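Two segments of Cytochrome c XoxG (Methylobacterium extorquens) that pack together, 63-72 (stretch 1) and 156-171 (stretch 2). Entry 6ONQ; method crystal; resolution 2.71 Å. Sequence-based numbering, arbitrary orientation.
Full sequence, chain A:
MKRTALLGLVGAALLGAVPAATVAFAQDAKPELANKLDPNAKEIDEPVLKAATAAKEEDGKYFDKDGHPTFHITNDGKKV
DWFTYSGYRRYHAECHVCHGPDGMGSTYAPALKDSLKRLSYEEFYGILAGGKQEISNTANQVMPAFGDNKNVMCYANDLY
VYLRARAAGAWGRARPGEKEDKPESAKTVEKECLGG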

# COMPACT_ATOMS: atom_id res chain seq x y z
N PHE A 63 1.00 -5.32 10.99
CA PHE A 63 2.09 -4.40 11.30
C PHE A 63 3.43 -5.13 11.22
O PHE A 63 3.50 -6.35 11.39
CB PHE A 63 1.91 -3.77 12.68
CG PHE A 63 0.62 -3.03 12.84
CD1 PHE A 63 -0.51 -3.68 13.30
CD2 PHE A 63 0.54 -1.68 12.53
CE1 PHE A 63 -1.70 -3.00 13.45
CE2 PHE A 63 -0.65 -0.99 12.69
CZ PHE A 63 -1.77 -1.65 13.14
N ASP A 64 4.49 -4.37 10.96
CA ASP A 64 5.84 -4.94 10.93
C ASP A 64 6.51 -4.75 12.29
O ASP A 64 5.93 -4.16 13.21
CB ASP A 64 6.66 -4.32 9.79
CG ASP A 64 6.85 -2.80 9.93
OD1 ASP A 64 6.67 -2.24 11.03
OD2 ASP A 64 7.20 -2.16 8.91
N LYS A 65 7.74 -5.23 12.44
CA LYS A 65 8.42 -5.11 13.73
C LYS A 65 8.64 -3.65 14.13
O LYS A 65 8.76 -3.38 15.33
CB LYS A 65 9.76 -5.86 13.74
CG LYS A 65 10.84 -5.29 12.83
CD LYS A 65 12.03 -6.24 12.73
CE LYS A 65 12.71 -6.15 11.37
NZ LYS A 65 12.87 -4.74 10.90
N ASP A 66 8.66 -2.71 13.18
CA ASP A 66 8.81 -1.28 13.48
C ASP A 66 7.50 -0.59 13.86
O ASP A 66 7.51 0.63 14.08
CB ASP A 66 9.44 -0.55 12.30
CG ASP A 66 10.80 -1.09 11.93
OD1 ASP A 66 10.88 -1.88 10.96
OD2 ASP A 66 11.78 -0.74 12.62
N GLY A 67 6.39 -1.31 13.93
CA GLY A 67 5.11 -0.71 14.24
C GLY A 67 4.37 -0.10 13.07
O GLY A 67 3.34 0.55 13.29
N HIS A 68 4.85 -0.30 11.83
CA HIS A 68 4.26 0.35 10.67
C HIS A 68 3.39 -0.62 9.88
O HIS A 68 3.61 -1.83 9.91
CB HIS A 68 5.37 0.91 9.78
CG HIS A 68 6.18 1.98 10.44
ND1 HIS A 68 7.56 1.94 10.51
CD2 HIS A 68 5.81 3.11 11.08
CE1 HIS A 68 8.00 3.00 11.16
NE2 HIS A 68 6.96 3.73 11.51
N PRO A 69 2.38 -0.11 9.18
CA PRO A 69 1.45 -0.99 8.46
C PRO A 69 2.16 -1.82 7.41
O PRO A 69 3.17 -1.41 6.84
CB PRO A 69 0.46 -0.01 7.82
CG PRO A 69 0.57 1.23 8.61
CD PRO A 69 1.99 1.31 9.08
N THR A 70 1.61 -3.00 7.15
CA THR A 70 2.16 -3.89 6.14
C THR A 70 1.04 -4.74 5.57
O THR A 70 -0.10 -4.71 6.03
CB THR A 70 3.29 -4.78 6.71
OG1 THR A 70 4.08 -5.27 5.64
CG2 THR A 70 2.74 -5.96 7.48
N PHE A 71 1.39 -5.51 4.54
CA PHE A 71 0.45 -6.35 3.82
C PHE A 71 0.46 -7.78 4.36
O PHE A 71 1.14 -8.11 5.33
CB PHE A 71 0.79 -6.34 2.34
CG PHE A 71 2.23 -6.63 2.06
CD1 PHE A 71 2.70 -7.93 2.06
CD2 PHE A 71 3.12 -5.61 1.80
CE1 PHE A 71 4.02 -8.20 1.80
CE2 PHE A 71 4.44 -5.88 1.53
CZ PHE A 71 4.89 -7.17 1.53
N HIS A 72 -0.32 -8.64 3.70
CA HIS A 72 -0.39 -10.05 4.06
C HIS A 72 -1.03 -10.79 2.89
O HIS A 72 -2.26 -10.79 2.75
CB HIS A 72 -1.18 -10.27 5.34
CG HIS A 72 -1.23 -11.70 5.78
ND1 HIS A 72 -2.36 -12.28 6.30
CD2 HIS A 72 -0.27 -12.66 5.77
CE1 HIS A 72 -2.10 -13.54 6.60
NE2 HIS A 72 -0.85 -13.80 6.29
N ALA A 156 -4.85 6.61 3.85
CA ALA A 156 -3.40 6.73 3.71
C ALA A 156 -2.70 5.41 4.00
O ALA A 156 -1.76 5.03 3.29
CB ALA A 156 -2.88 7.82 4.64
N ASN A 157 -3.12 4.71 5.06
CA ASN A 157 -2.54 3.40 5.35
C ASN A 157 -2.84 2.40 4.24
O ASN A 157 -2.00 1.56 3.91
CB ASN A 157 -3.06 2.88 6.68
CG ASN A 157 -2.54 3.68 7.86
OD1 ASN A 157 -1.63 4.50 7.72
ND2 ASN A 157 -3.12 3.43 9.03
N ASP A 158 -4.04 2.47 3.66
CA ASP A 158 -4.36 1.59 2.54
C ASP A 158 -3.41 1.83 1.37
O ASP A 158 -2.87 0.88 0.79
CB ASP A 158 -5.81 1.81 2.13
CG ASP A 158 -6.78 1.73 3.30
OD1 ASP A 158 -6.47 2.27 4.39
OD2 ASP A 158 -7.86 1.12 3.13
N LEU A 159 -3.18 3.09 1.02
CA LEU A 159 -2.28 3.38 -0.08
C LEU A 159 -0.86 2.92 0.23
O LEU A 159 -0.18 2.37 -0.65
CB LEU A 159 -2.31 4.88 -0.39
CG LEU A 159 -3.68 5.31 -0.91
CD1 LEU A 159 -3.93 6.80 -0.68
CD2 LEU A 159 -3.80 4.96 -2.39
N TYR A 160 -0.40 3.12 1.47
CA TYR A 160 0.94 2.69 1.87
C TYR A 160 1.09 1.18 1.75
O TYR A 160 2.05 0.69 1.15
CB TYR A 160 1.24 3.14 3.30
CG TYR A 160 2.62 2.74 3.76
CD1 TYR A 160 3.75 3.36 3.22
CD2 TYR A 160 2.81 1.74 4.71
CE1 TYR A 160 5.02 2.99 3.63
CE2 TYR A 160 4.08 1.37 5.13
CZ TYR A 160 5.18 2.00 4.58
OH TYR A 160 6.45 1.66 4.97
N VAL A 161 0.14 0.43 2.30
CA VAL A 161 0.21 -1.03 2.29
C VAL A 161 0.29 -1.56 0.87
O VAL A 161 1.18 -2.34 0.52
CB VAL A 161 -0.99 -1.61 3.05
CG1 VAL A 161 -1.08 -3.09 2.82
CG2 VAL A 161 -0.85 -1.32 4.53
N TYR A 162 -0.65 -1.16 0.02
CA TYR A 162 -0.66 -1.60 -1.37
C TYR A 162 0.65 -1.25 -2.08
O TYR A 162 1.27 -2.09 -2.75
CB TYR A 162 -1.86 -0.99 -2.10
CG TYR A 162 -1.74 -1.09 -3.58
CD1 TYR A 162 -1.76 -2.32 -4.20
CD2 TYR A 162 -1.58 0.03 -4.37
CE1 TYR A 162 -1.62 -2.43 -5.55
CE2 TYR A 162 -1.45 -0.08 -5.74
CZ TYR A 162 -1.47 -1.32 -6.31
OH TYR A 162 -1.35 -1.47 -7.67
N LEU A 163 1.08 0.01 -1.98
CA LEU A 163 2.30 0.39 -2.68
C LEU A 163 3.54 -0.25 -2.04
O LEU A 163 4.56 -0.42 -2.71
CB LEU A 163 2.44 1.90 -2.70
CG LEU A 163 1.54 2.74 -3.60
CD1 LEU A 163 1.67 4.21 -3.21
CD2 LEU A 163 1.90 2.51 -5.07
N ARG A 164 3.46 -0.61 -0.76
CA ARG A 164 4.52 -1.40 -0.15
C ARG A 164 4.57 -2.80 -0.75
O ARG A 164 5.66 -3.33 -1.00
CB ARG A 164 4.30 -1.49 1.36
CG ARG A 164 5.56 -1.26 2.15
CD ARG A 164 5.39 -1.71 3.59
NE ARG A 164 6.70 -2.04 4.14
CZ ARG A 164 6.98 -2.15 5.43
NH1 ARG A 164 6.04 -1.95 6.34
NH2 ARG A 164 8.22 -2.45 5.80
N ALA A 165 3.41 -3.41 -0.97
CA ALA A 165 3.38 -4.73 -1.59
C ALA A 165 3.91 -4.69 -3.02
O ALA A 165 4.52 -5.66 -3.48
CB ALA A 165 1.96 -5.29 -1.57
N ARG A 166 3.69 -3.58 -3.72
CA ARG A 166 4.30 -3.42 -5.04
C ARG A 166 5.81 -3.32 -4.93
O ARG A 166 6.54 -3.99 -5.67
CB ARG A 166 3.73 -2.19 -5.74
CG ARG A 166 2.22 -2.27 -6.01
CD ARG A 166 1.90 -3.21 -7.17
NE ARG A 166 2.50 -2.74 -8.41
CZ ARG A 166 3.40 -3.42 -9.12
NH1 ARG A 166 3.80 -4.63 -8.73
NH2 ARG A 166 3.90 -2.89 -10.22
N ALA A 167 6.30 -2.51 -3.99
CA ALA A 167 7.73 -2.29 -3.86
C ALA A 167 8.47 -3.56 -3.49
O ALA A 167 9.61 -3.77 -3.91
CB ALA A 167 7.99 -1.20 -2.82
N ALA A 168 7.83 -4.43 -2.70
CA ALA A 168 8.43 -5.70 -2.34
C ALA A 168 8.32 -6.74 -3.44
O ALA A 168 8.84 -7.85 -3.28
CB ALA A 168 7.79 -6.22 -1.05
N GLY A 169 7.64 -6.42 -4.54
CA GLY A 169 7.33 -7.43 -5.52
C GLY A 169 6.41 -8.52 -5.03
O GLY A 169 6.30 -9.57 -5.67
N ALA A 170 5.74 -8.31 -3.88
CA ALA A 170 4.82 -9.30 -3.34
C ALA A 170 3.46 -9.27 -4.03
O ALA A 170 2.66 -10.19 -3.82
CB ALA A 170 4.61 -9.08 -1.84
N TRP A 171 3.18 -8.24 -4.80
CA TRP A 171 1.99 -8.17 -5.62
C TRP A 171 2.40 -7.67 -6.99
O TRP A 171 3.25 -6.79 -7.10
CB TRP A 171 0.92 -7.25 -5.03
CG TRP A 171 -0.35 -7.29 -5.83
CD1 TRP A 171 -0.82 -6.32 -6.66
CD2 TRP A 171 -1.30 -8.36 -5.89
NE1 TRP A 171 -2.01 -6.72 -7.23
CE2 TRP A 171 -2.32 -7.97 -6.77
CE3 TRP A 171 -1.38 -9.62 -5.28
CZ2 TRP A 171 -3.40 -8.79 -7.06
CZ3 TRP A 171 -2.46 -10.42 -5.57
CH2 TRP A 171 -3.46 -10.00 -6.44

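The contact between these two segments of cytochrome c XoxG is a helix packed against an extended, largely irregular chain, with an apolar core of proline, phenylalanine, valine and alanine and a buried arginine–aspartate salt bridge. It illustrates a general principle: a loop that forms few regular backbone bonds can be held to a helix by combining close apolar packing with one well-placed pair of opposite charges.

The helix runs from Ala-156 to Ala-167, and the loop passes closest to it where the CA atoms of Thr-70 and Val-161 lie 5.2 Å apart. Here alternation serves the contact. Pro-69 and Phe-71 direct their CA-to-CB bonds toward the helix, whereas that of Thr-70 points away overall. Pro-69 CB meets Val-161 CG2 at 3.8 Å, and Phe-71 CB lies 3.8 Å from Val-161 CG1, so the two methyls of one valine serve successive inward-facing residues.

Phe-71 contributes the largest covered area. Its ring lies against alanines at the end of the helix and just beyond it: Phe-71 CD2 approaches Ala-165 CB at 3.6 Å, and Phe-71 CE1 approaches Ala-170 CB at 3.8 Å. Ala-170 is part of a Schellman motif, its N bonding weakly back to Ala-165 O at 2.9 Å, in which Gly-169 adopts the positive phi that glycine tolerates readily.

The polar part centres on Arg-164. Its NH1 donates to Asp-64 OD2 at 2.8 Å, the core of the salt bridge, and also to Pro-69 O at 3.0 Å; both acceptors lie near the guanidinium plane, where its N-H groups point. Charge is thus compensated in a buried setting while a backbone carbonyl gains a donor. Asp-64 is also bonded within its own loop: a type I turn spans Asp-64 to Gly-67, and His-68 N donates to Asp-64 OD1 at 2.8 Å, so one carboxylate binds both its own loop and the helix.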